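Local coordinates for uncharacterized protein (Wolinella succinogenes, PDB 3PU6) that is uncharacterised but probably acts as a hydrogenase maturation protease, an endopeptidase thought to activate its target hydrogenase, at residues N12-L24 with N118-A130. Residues are numbered along the deposited sequence; the frame is centred on the assembly and turned at random.
Sequences NELRGDDGVAIAL and NVLHFSEGLSQGA
The GNELRGDDG loop between strand 5-10 and helix 20-31, consistent with the glycine-rich loop of hydrogenase maturation proteases, illustrates how a carboxylate can tie such a loop to the start of a distant helix. D17 meets S127, the N-cap residue of helix 128-147, with both oxygens: S127 N donates to D17 OD1 at 2.7 Å, and S127 OG donates to D17 OD2, each on the syn side of the carboxylate. S127 OG in turn accepts from A130 N, so one hydroxyl both caps its helix and holds D17. With its CG anti to the carbonyl carbon (chi1 -67°), D17 turns its carboxylate against the methyl of A130, whose CB lies 3.4 Å from D17 CG. Were D17 an alanine, S127 N and the S127 hydroxyl would probably lose their acceptor, and a gap would be likely to open beside A130. The backbones are joined as well: S123 N donates to L14 O, G16 N to S123 O at 2.7 Å, and D17 N to N118 O. A water binds E13 O, G16 O and G125 N, spanning both loops. At the outer end, R15 NH1 approaches the edge of the F122 ring in its plane, the guanidinium standing 89° to the ring. Near the start of helix 20-31, L126 CD1 rests 3.6 Å from A23 CB, while the buried V20, which also touches I112 of strand 106-114, reaches A130 CB with CG2 at 4.2 Å. The loop after strand 5-10 and the N-terminus of helix 128-147, joined through D17, belong to an alpha/beta fold with a mostly parallel sheet, consistent with hydrogenase maturation proteases.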
ATOM      1  N   ASN A  12       0.122  -9.587   5.694  1.00 32.51           N
ATOM      2  CA  ASN A  12       0.191 -11.031   5.878  1.00 32.64           C
ATOM      3  C   ASN A  12      -1.201 -11.625   5.782  1.00 33.39           C
ATOM      4  O   ASN A  12      -2.046 -11.413   6.651  1.00 33.39           O
ATOM      5  CB  ASN A  12       0.783 -11.330   7.254  1.00 33.34           C
ATOM      6  CG  ASN A  12       1.077 -12.808   7.479  1.00 33.91           C
ATOM      7  OD1 ASN A  12       0.415 -13.692   6.936  1.00 33.23           O
ATOM      8  ND2 ASN A  12       2.058 -13.072   8.322  1.00 33.24           N
ATOM      9  N   GLU A  13      -1.435 -12.379   4.723  1.00 33.91           N
ATOM     10  CA  GLU A  13      -2.759 -12.899   4.432  1.00 33.93           C
ATOM     11  C   GLU A  13      -3.207 -13.969   5.402  1.00 34.40           C
ATOM     12  O   GLU A  13      -4.379 -14.329   5.426  1.00 34.77           O
ATOM     13  CB  GLU A  13      -2.788 -13.468   3.018  1.00 37.34           C
ATOM     14  CG  GLU A  13      -2.887 -12.423   1.921  1.00 36.69           C
ATOM     15  CD  GLU A  13      -2.938 -13.049   0.531  1.00 42.53           C
ATOM     16  OE1 GLU A  13      -2.205 -14.043   0.274  1.00 45.04           O
ATOM     17  OE2 GLU A  13      -3.714 -12.534  -0.306  1.00 43.15           O
ATOM     18  N   LEU A  14      -2.267 -14.489   6.192  1.00 34.16           N
ATOM     19  CA  LEU A  14      -2.579 -15.516   7.174  1.00 33.12           C
ATOM     20  C   LEU A  14      -2.942 -14.927   8.538  1.00 33.27           C
ATOM     21  O   LEU A  14      -3.310 -15.649   9.445  1.00 34.07           O
ATOM     22  CB  LEU A  14      -1.416 -16.482   7.282  1.00 35.56           C
ATOM     23  CG  LEU A  14      -1.012 -17.148   5.959  1.00 36.06           C
ATOM     24  CD1 LEU A  14       0.145 -18.111   6.184  1.00 35.97           C
ATOM     25  CD2 LEU A  14      -2.198 -17.864   5.320  1.00 34.83           C
ATOM     26  N   ARG A  15      -2.869 -13.603   8.647  1.00 33.58           N
ATOM     27  CA  ARG A  15      -3.256 -12.858   9.840  1.00 32.78           C
ATOM     28  C   ARG A  15      -4.531 -12.012   9.674  1.00 32.81           C
ATOM     29  O   ARG A  15      -4.575 -10.879  10.141  1.00 32.14           O
ATOM     30  CB  ARG A  15      -2.137 -11.899  10.212  1.00 32.17           C
ATOM     31  CG  ARG A  15      -0.905 -12.573  10.678  1.00 33.86           C
ATOM     32  CD  ARG A  15      -1.174 -13.359  11.934  1.00 33.83           C
ATOM     33  NE  ARG A  15      -0.026 -14.184  12.264  1.00 33.69           N
ATOM     34  CZ  ARG A  15       0.134 -15.431  11.838  1.00 35.66           C
ATOM     35  NH1 ARG A  15      -0.790 -16.003  11.073  1.00 35.62           N
ATOM     36  NH2 ARG A  15       1.215 -16.107  12.178  1.00 33.57           N
ATOM     37  N   GLY A  16      -5.555 -12.542   9.015  1.00 32.30           N
ATOM     38  CA  GLY A  16      -6.823 -11.847   8.883  1.00 31.20           C
ATOM     39  C   GLY A  16      -6.805 -10.536   8.115  1.00 29.90           C
ATOM     40  O   GLY A  16      -6.329 -10.457   6.989  1.00 30.24           O
ATOM     41  N   ASP A  17      -7.324  -9.492   8.748  1.00 30.83           N
ATOM     42  CA  ASP A  17      -7.452  -8.173   8.128  1.00 30.63           C
ATOM     43  C   ASP A  17      -6.104  -7.523   7.882  1.00 29.94           C
ATOM     44  O   ASP A  17      -6.042  -6.377   7.434  1.00 27.82           O
ATOM     45  CB  ASP A  17      -8.290  -7.226   8.994  1.00 29.06           C
ATOM     46  CG  ASP A  17      -9.746  -7.643   9.101  1.00 30.30           C
ATOM     47  OD1 ASP A  17     -10.200  -8.500   8.313  1.00 29.88           O
ATOM     48  OD2 ASP A  17     -10.448  -7.088   9.984  1.00 31.76           O
ATOM     49  N   ASP A  18      -5.033  -8.249   8.189  1.00 29.91           N
ATOM     50  CA  ASP A  18      -3.687  -7.740   7.953  1.00 31.19           C
ATOM     51  C   ASP A  18      -3.281  -7.981   6.505  1.00 30.75           C
ATOM     52  O   ASP A  18      -2.227  -7.539   6.048  1.00 31.36           O
ATOM     53  CB  ASP A  18      -2.682  -8.352   8.926  1.00 31.74           C
ATOM     54  CG  ASP A  18      -1.262  -7.843   8.707  1.00 34.72           C
ATOM     55  OD1 ASP A  18      -1.024  -6.608   8.791  1.00 34.64           O
ATOM     56  OD2 ASP A  18      -0.367  -8.697   8.471  1.00 36.80           O
ATOM     57  N   GLY A  19      -4.145  -8.671   5.779  1.00 30.05           N
ATOM     58  CA  GLY A  19      -3.954  -8.800   4.354  1.00 31.20           C
ATOM     59  C   GLY A  19      -4.780  -7.822   3.535  1.00 31.26           C
ATOM     60  O   GLY A  19      -4.856  -7.971   2.322  1.00 33.23           O
ATOM     61  N   VAL A  20      -5.391  -6.831   4.183  1.00 28.63           N
ATOM     62  CA  VAL A  20      -6.264  -5.899   3.491  1.00 30.15           C
ATOM     63  C   VAL A  20      -5.554  -5.258   2.316  1.00 30.68           C
ATOM     64  O   VAL A  20      -6.144  -5.142   1.241  1.00 30.37           O
ATOM     65  CB  VAL A  20      -6.882  -4.792   4.432  1.00 30.44           C
ATOM     66  CG1 VAL A  20      -5.831  -3.749   4.852  1.00 28.30           C
ATOM     67  CG2 VAL A  20      -8.078  -4.134   3.773  1.00 26.22           C
ATOM     68  N   ALA A  21      -4.298  -4.849   2.519  1.00 29.35           N
ATOM     69  CA  ALA A  21      -3.531  -4.221   1.449  1.00 29.75           C
ATOM     70  C   ALA A  21      -3.181  -5.210   0.322  1.00 31.70           C
ATOM     71  O   ALA A  21      -2.923  -4.800  -0.801  1.00 32.20           O
ATOM     72  CB  ALA A  21      -2.292  -3.558   1.988  1.00 29.19           C
ATOM     73  N   ILE A  22      -3.173  -6.504   0.620  1.00 31.12           N
ATOM     74  CA  ILE A  22      -2.993  -7.503  -0.413  1.00 32.47           C
ATOM     75  C   ILE A  22      -4.270  -7.532  -1.221  1.00 33.79           C
ATOM     76  O   ILE A  22      -4.251  -7.602  -2.454  1.00 35.30           O
ATOM     77  CB  ILE A  22      -2.718  -8.930   0.147  1.00 33.57           C
ATOM     78  CG1 ILE A  22      -1.547  -8.938   1.129  1.00 31.34           C
ATOM     79  CG2 ILE A  22      -2.451  -9.880  -0.982  1.00 33.74           C
ATOM     80  CD1 ILE A  22      -0.362  -8.230   0.625  1.00 32.00           C
ATOM     81  N   ALA A  23      -5.397  -7.473  -0.527  1.00 32.90           N
ATOM     82  CA  ALA A  23      -6.678  -7.434  -1.213  1.00 32.73           C
ATOM     83  C   ALA A  23      -6.738  -6.229  -2.181  1.00 34.82           C
ATOM     84  O   ALA A  23      -7.056  -6.368  -3.366  1.00 36.85           O
ATOM     85  CB  ALA A  23      -7.792  -7.400  -0.211  1.00 31.06           C
ATOM     86  N   LEU A  24      -6.400  -5.050  -1.676  1.00 34.23           N
ATOM     87  CA  LEU A  24      -6.392  -3.855  -2.499  1.00 34.50           C
ATOM     88  C   LEU A  24      -5.535  -4.045  -3.738  1.00 34.27           C
ATOM     89  O   LEU A  24      -5.875  -3.571  -4.805  1.00 34.67           O
ATOM     90  CB  LEU A  24      -5.875  -2.665  -1.696  1.00 32.34           C
ATOM     91  CG  LEU A  24      -5.660  -1.379  -2.483  1.00 32.98           C
ATOM     92  CD1 LEU A  24      -6.990  -0.783  -2.920  1.00 33.22           C
ATOM     93  CD2 LEU A  24      -4.875  -0.401  -1.652  1.00 31.75           C
ATOM     94  N   ASN A 118      -8.762  -8.404  14.858  1.00 33.17           N
ATOM     95  CA  ASN A 118      -8.833  -9.090  13.574  1.00 32.67           C
ATOM     96  C   ASN A 118      -7.476  -9.475  12.956  1.00 31.35           C
ATOM     97  O   ASN A 118      -7.430 -10.130  11.911  1.00 29.78           O
ATOM     98  CB  ASN A 118      -9.664  -8.273  12.590  1.00 32.06           C
ATOM     99  CG  ASN A 118     -11.146  -8.273  12.929  1.00 32.54           C
ATOM    100  OD1 ASN A 118     -11.824  -7.267  12.763  1.00 33.39           O
ATOM    101  ND2 ASN A 118     -11.649  -9.396  13.412  1.00 32.52           N
ATOM    102  N   VAL A 119      -6.379  -9.085  13.599  1.00 29.94           N
ATOM    103  CA  VAL A 119      -5.063  -9.462  13.099  1.00 30.95           C
ATOM    104  C   VAL A 119      -4.263 -10.386  14.040  1.00 31.37           C
ATOM    105  O   VAL A 119      -3.100 -10.693  13.769  1.00 30.80           O
ATOM    106  CB  VAL A 119      -4.220  -8.224  12.779  1.00 29.73           C
ATOM    107  CG1 VAL A 119      -5.023  -7.262  11.984  1.00 30.11           C
ATOM    108  CG2 VAL A 119      -3.748  -7.560  14.052  1.00 31.18           C
ATOM    109  N   LEU A 120      -4.890 -10.828  15.130  1.00 31.87           N
ATOM    110  CA  LEU A 120      -4.188 -11.552  16.191  1.00 31.03           C
ATOM    111  C   LEU A 120      -4.263 -13.053  16.037  1.00 32.75           C
ATOM    112  O   LEU A 120      -3.673 -13.780  16.807  1.00 33.88           O
ATOM    113  CB  LEU A 120      -4.782 -11.224  17.551  1.00 32.70           C
ATOM    114  CG  LEU A 120      -4.546  -9.881  18.232  1.00 32.98           C
ATOM    115  CD1 LEU A 120      -5.537  -9.767  19.367  1.00 32.24           C
ATOM    116  CD2 LEU A 120      -3.108  -9.756  18.740  1.00 31.48           C
ATOM    117  N   HIS A 121      -5.018 -13.527  15.065  1.00 34.21           N
ATOM    118  CA  HIS A 121      -5.222 -14.954  14.936  1.00 33.61           C
ATOM    119  C   HIS A 121      -4.707 -15.460  13.613  1.00 34.21           C
ATOM    120  O   HIS A 121      -4.582 -14.709  12.636  1.00 33.75           O
ATOM    121  CB  HIS A 121      -6.706 -15.285  15.039  1.00 35.28           C
ATOM    122  CG  HIS A 121      -7.352 -14.784  16.289  1.00 35.89           C
ATOM    123  ND1 HIS A 121      -8.345 -13.824  16.283  1.00 37.45           N
ATOM    124  CD2 HIS A 121      -7.142 -15.095  17.590  1.00 36.90           C
ATOM    125  CE1 HIS A 121      -8.724 -13.575  17.520  1.00 37.63           C
ATOM    126  NE2 HIS A 121      -8.010 -14.337  18.336  1.00 39.06           N
ATOM    127  N   PHE A 122      -4.401 -16.746  13.573  1.00 35.03           N
ATOM    128  CA  PHE A 122      -4.215 -17.361  12.287  1.00 36.01           C
ATOM    129  C   PHE A 122      -5.600 -17.373  11.646  1.00 36.70           C
ATOM    130  O   PHE A 122      -6.518 -18.062  12.103  1.00 36.74           O
ATOM    131  CB  PHE A 122      -3.658 -18.774  12.376  1.00 35.66           C
ATOM    132  CG  PHE A 122      -3.689 -19.484  11.063  1.00 37.60           C
ATOM    133  CD1 PHE A 122      -3.000 -18.975   9.983  1.00 36.49           C
ATOM    134  CD2 PHE A 122      -4.439 -20.628  10.889  1.00 41.70           C
ATOM    135  CE1 PHE A 122      -3.035 -19.601   8.770  1.00 37.00           C
ATOM    136  CE2 PHE A 122      -4.475 -21.261   9.667  1.00 41.10           C
ATOM    137  CZ  PHE A 122      -3.771 -20.743   8.610  1.00 39.65           C
ATOM    138  N   SER A 123      -5.760 -16.581  10.601  1.00 34.29           N
ATOM    139  CA  SER A 123      -7.046 -16.484   9.976  1.00 34.90           C
ATOM    140  C   SER A 123      -6.870 -16.017   8.544  1.00 35.23           C
ATOM    141  O   SER A 123      -6.088 -15.116   8.264  1.00 34.14           O
ATOM    142  CB  SER A 123      -7.929 -15.533  10.764  1.00 35.33           C
ATOM    143  OG  SER A 123      -9.024 -15.104   9.985  1.00 38.25           O
ATOM    144  N   GLU A 124      -7.584 -16.660   7.635  1.00 34.28           N
ATOM    145  CA  GLU A 124      -7.472 -16.319   6.235  1.00 36.19           C
ATOM    146  C   GLU A 124      -8.737 -15.644   5.754  1.00 36.13           C
ATOM    147  O   GLU A 124      -9.831 -16.220   5.832  1.00 37.37           O
ATOM    148  CB  GLU A 124      -7.221 -17.570   5.401  1.00 36.92           C
ATOM    149  CG  GLU A 124      -5.800 -18.024   5.390  1.00 37.18           C
ATOM    150  CD  GLU A 124      -5.652 -19.354   4.697  1.00 40.81           C
ATOM    151  OE1 GLU A 124      -6.196 -20.355   5.229  1.00 40.62           O
ATOM    152  OE2 GLU A 124      -5.000 -19.393   3.621  1.00 42.46           O
ATOM    153  N   GLY A 125      -8.584 -14.425   5.245  1.00 33.80           N
ATOM    154  CA  GLY A 125      -9.724 -13.656   4.772  1.00 33.60           C
ATOM    155  C   GLY A 125     -10.053 -12.421   5.596  1.00 32.00           C
ATOM    156  O   GLY A 125      -9.653 -12.299   6.756  1.00 32.35           O
ATOM    157  N   LEU A 126     -10.793 -11.512   4.973  1.00 30.73           N
ATOM    158  CA  LEU A 126     -11.106 -10.205   5.526  1.00 30.69           C
ATOM    159  C   LEU A 126     -12.439 -10.206   6.246  1.00 31.24           C
ATOM    160  O   LEU A 126     -13.306 -11.027   5.960  1.00 31.94           O
ATOM    161  CB  LEU A 126     -11.156  -9.176   4.401  1.00 30.72           C
ATOM    162  CG  LEU A 126      -9.889  -9.045   3.561  1.00 29.59           C
ATOM    163  CD1 LEU A 126      -9.988  -7.849   2.645  1.00 27.00           C
ATOM    164  CD2 LEU A 126      -8.650  -8.958   4.468  1.00 29.73           C
ATOM    165  N   SER A 127     -12.584  -9.288   7.196  1.00 31.44           N
ATOM    166  CA  SER A 127     -13.869  -9.003   7.830  1.00 30.76           C
ATOM    167  C   SER A 127     -14.632  -8.058   6.918  1.00 32.28           C
ATOM    168  O   SER A 127     -14.029  -7.372   6.096  1.00 32.13           O
ATOM    169  CB  SER A 127     -13.655  -8.348   9.189  1.00 28.52           C
ATOM    170  OG  SER A 127     -12.997  -7.102   9.057  1.00 28.14           O
ATOM    171  N   GLN A 128     -15.952  -8.001   7.058  1.00 33.49           N
ATOM    172  CA  GLN A 128     -16.740  -7.150   6.176  1.00 33.05           C
ATOM    173  C   GLN A 128     -16.163  -5.742   6.175  1.00 33.66           C
ATOM    174  O   GLN A 128     -15.944  -5.154   5.110  1.00 33.77           O
ATOM    175  CB  GLN A 128     -18.226  -7.149   6.563  1.00 33.77           C
ATOM    176  CG  GLN A 128     -19.129  -6.380   5.583  1.00 34.97           C
ATOM    177  CD  GLN A 128     -19.143  -6.979   4.177  1.00 37.93           C
ATOM    178  OE1 GLN A 128     -19.551  -8.123   3.989  1.00 39.89           O
ATOM    179  NE2 GLN A 128     -18.708  -6.200   3.184  1.00 36.91           N
ATOM    180  N   GLY A 129     -15.890  -5.221   7.373  1.00 31.83           N
ATOM    181  CA  GLY A 129     -15.293  -3.904   7.529  1.00 30.61           C
ATOM    182  C   GLY A 129     -14.010  -3.693   6.739  1.00 32.43           C
ATOM    183  O   GLY A 129     -13.910  -2.757   5.938  1.00 33.14           O
ATOM    184  N   ALA A 130     -13.020  -4.557   6.961  1.00 32.62           N
ATOM    185  CA  ALA A 130     -11.761  -4.475   6.219  1.00 32.49           C
ATOM    186  C   ALA A 130     -11.975  -4.619   4.706  1.00 31.39           C
ATOM    187  O   ALA A 130     -11.358  -3.917   3.922  1.00 31.31           O
ATOM    188  CB  ALA A 130     -10.771  -5.512   6.725  1.00 30.83           C
TER
HETATM  189  O   HOH W   1      -6.420 -12.553   5.198  1.00 32.82           O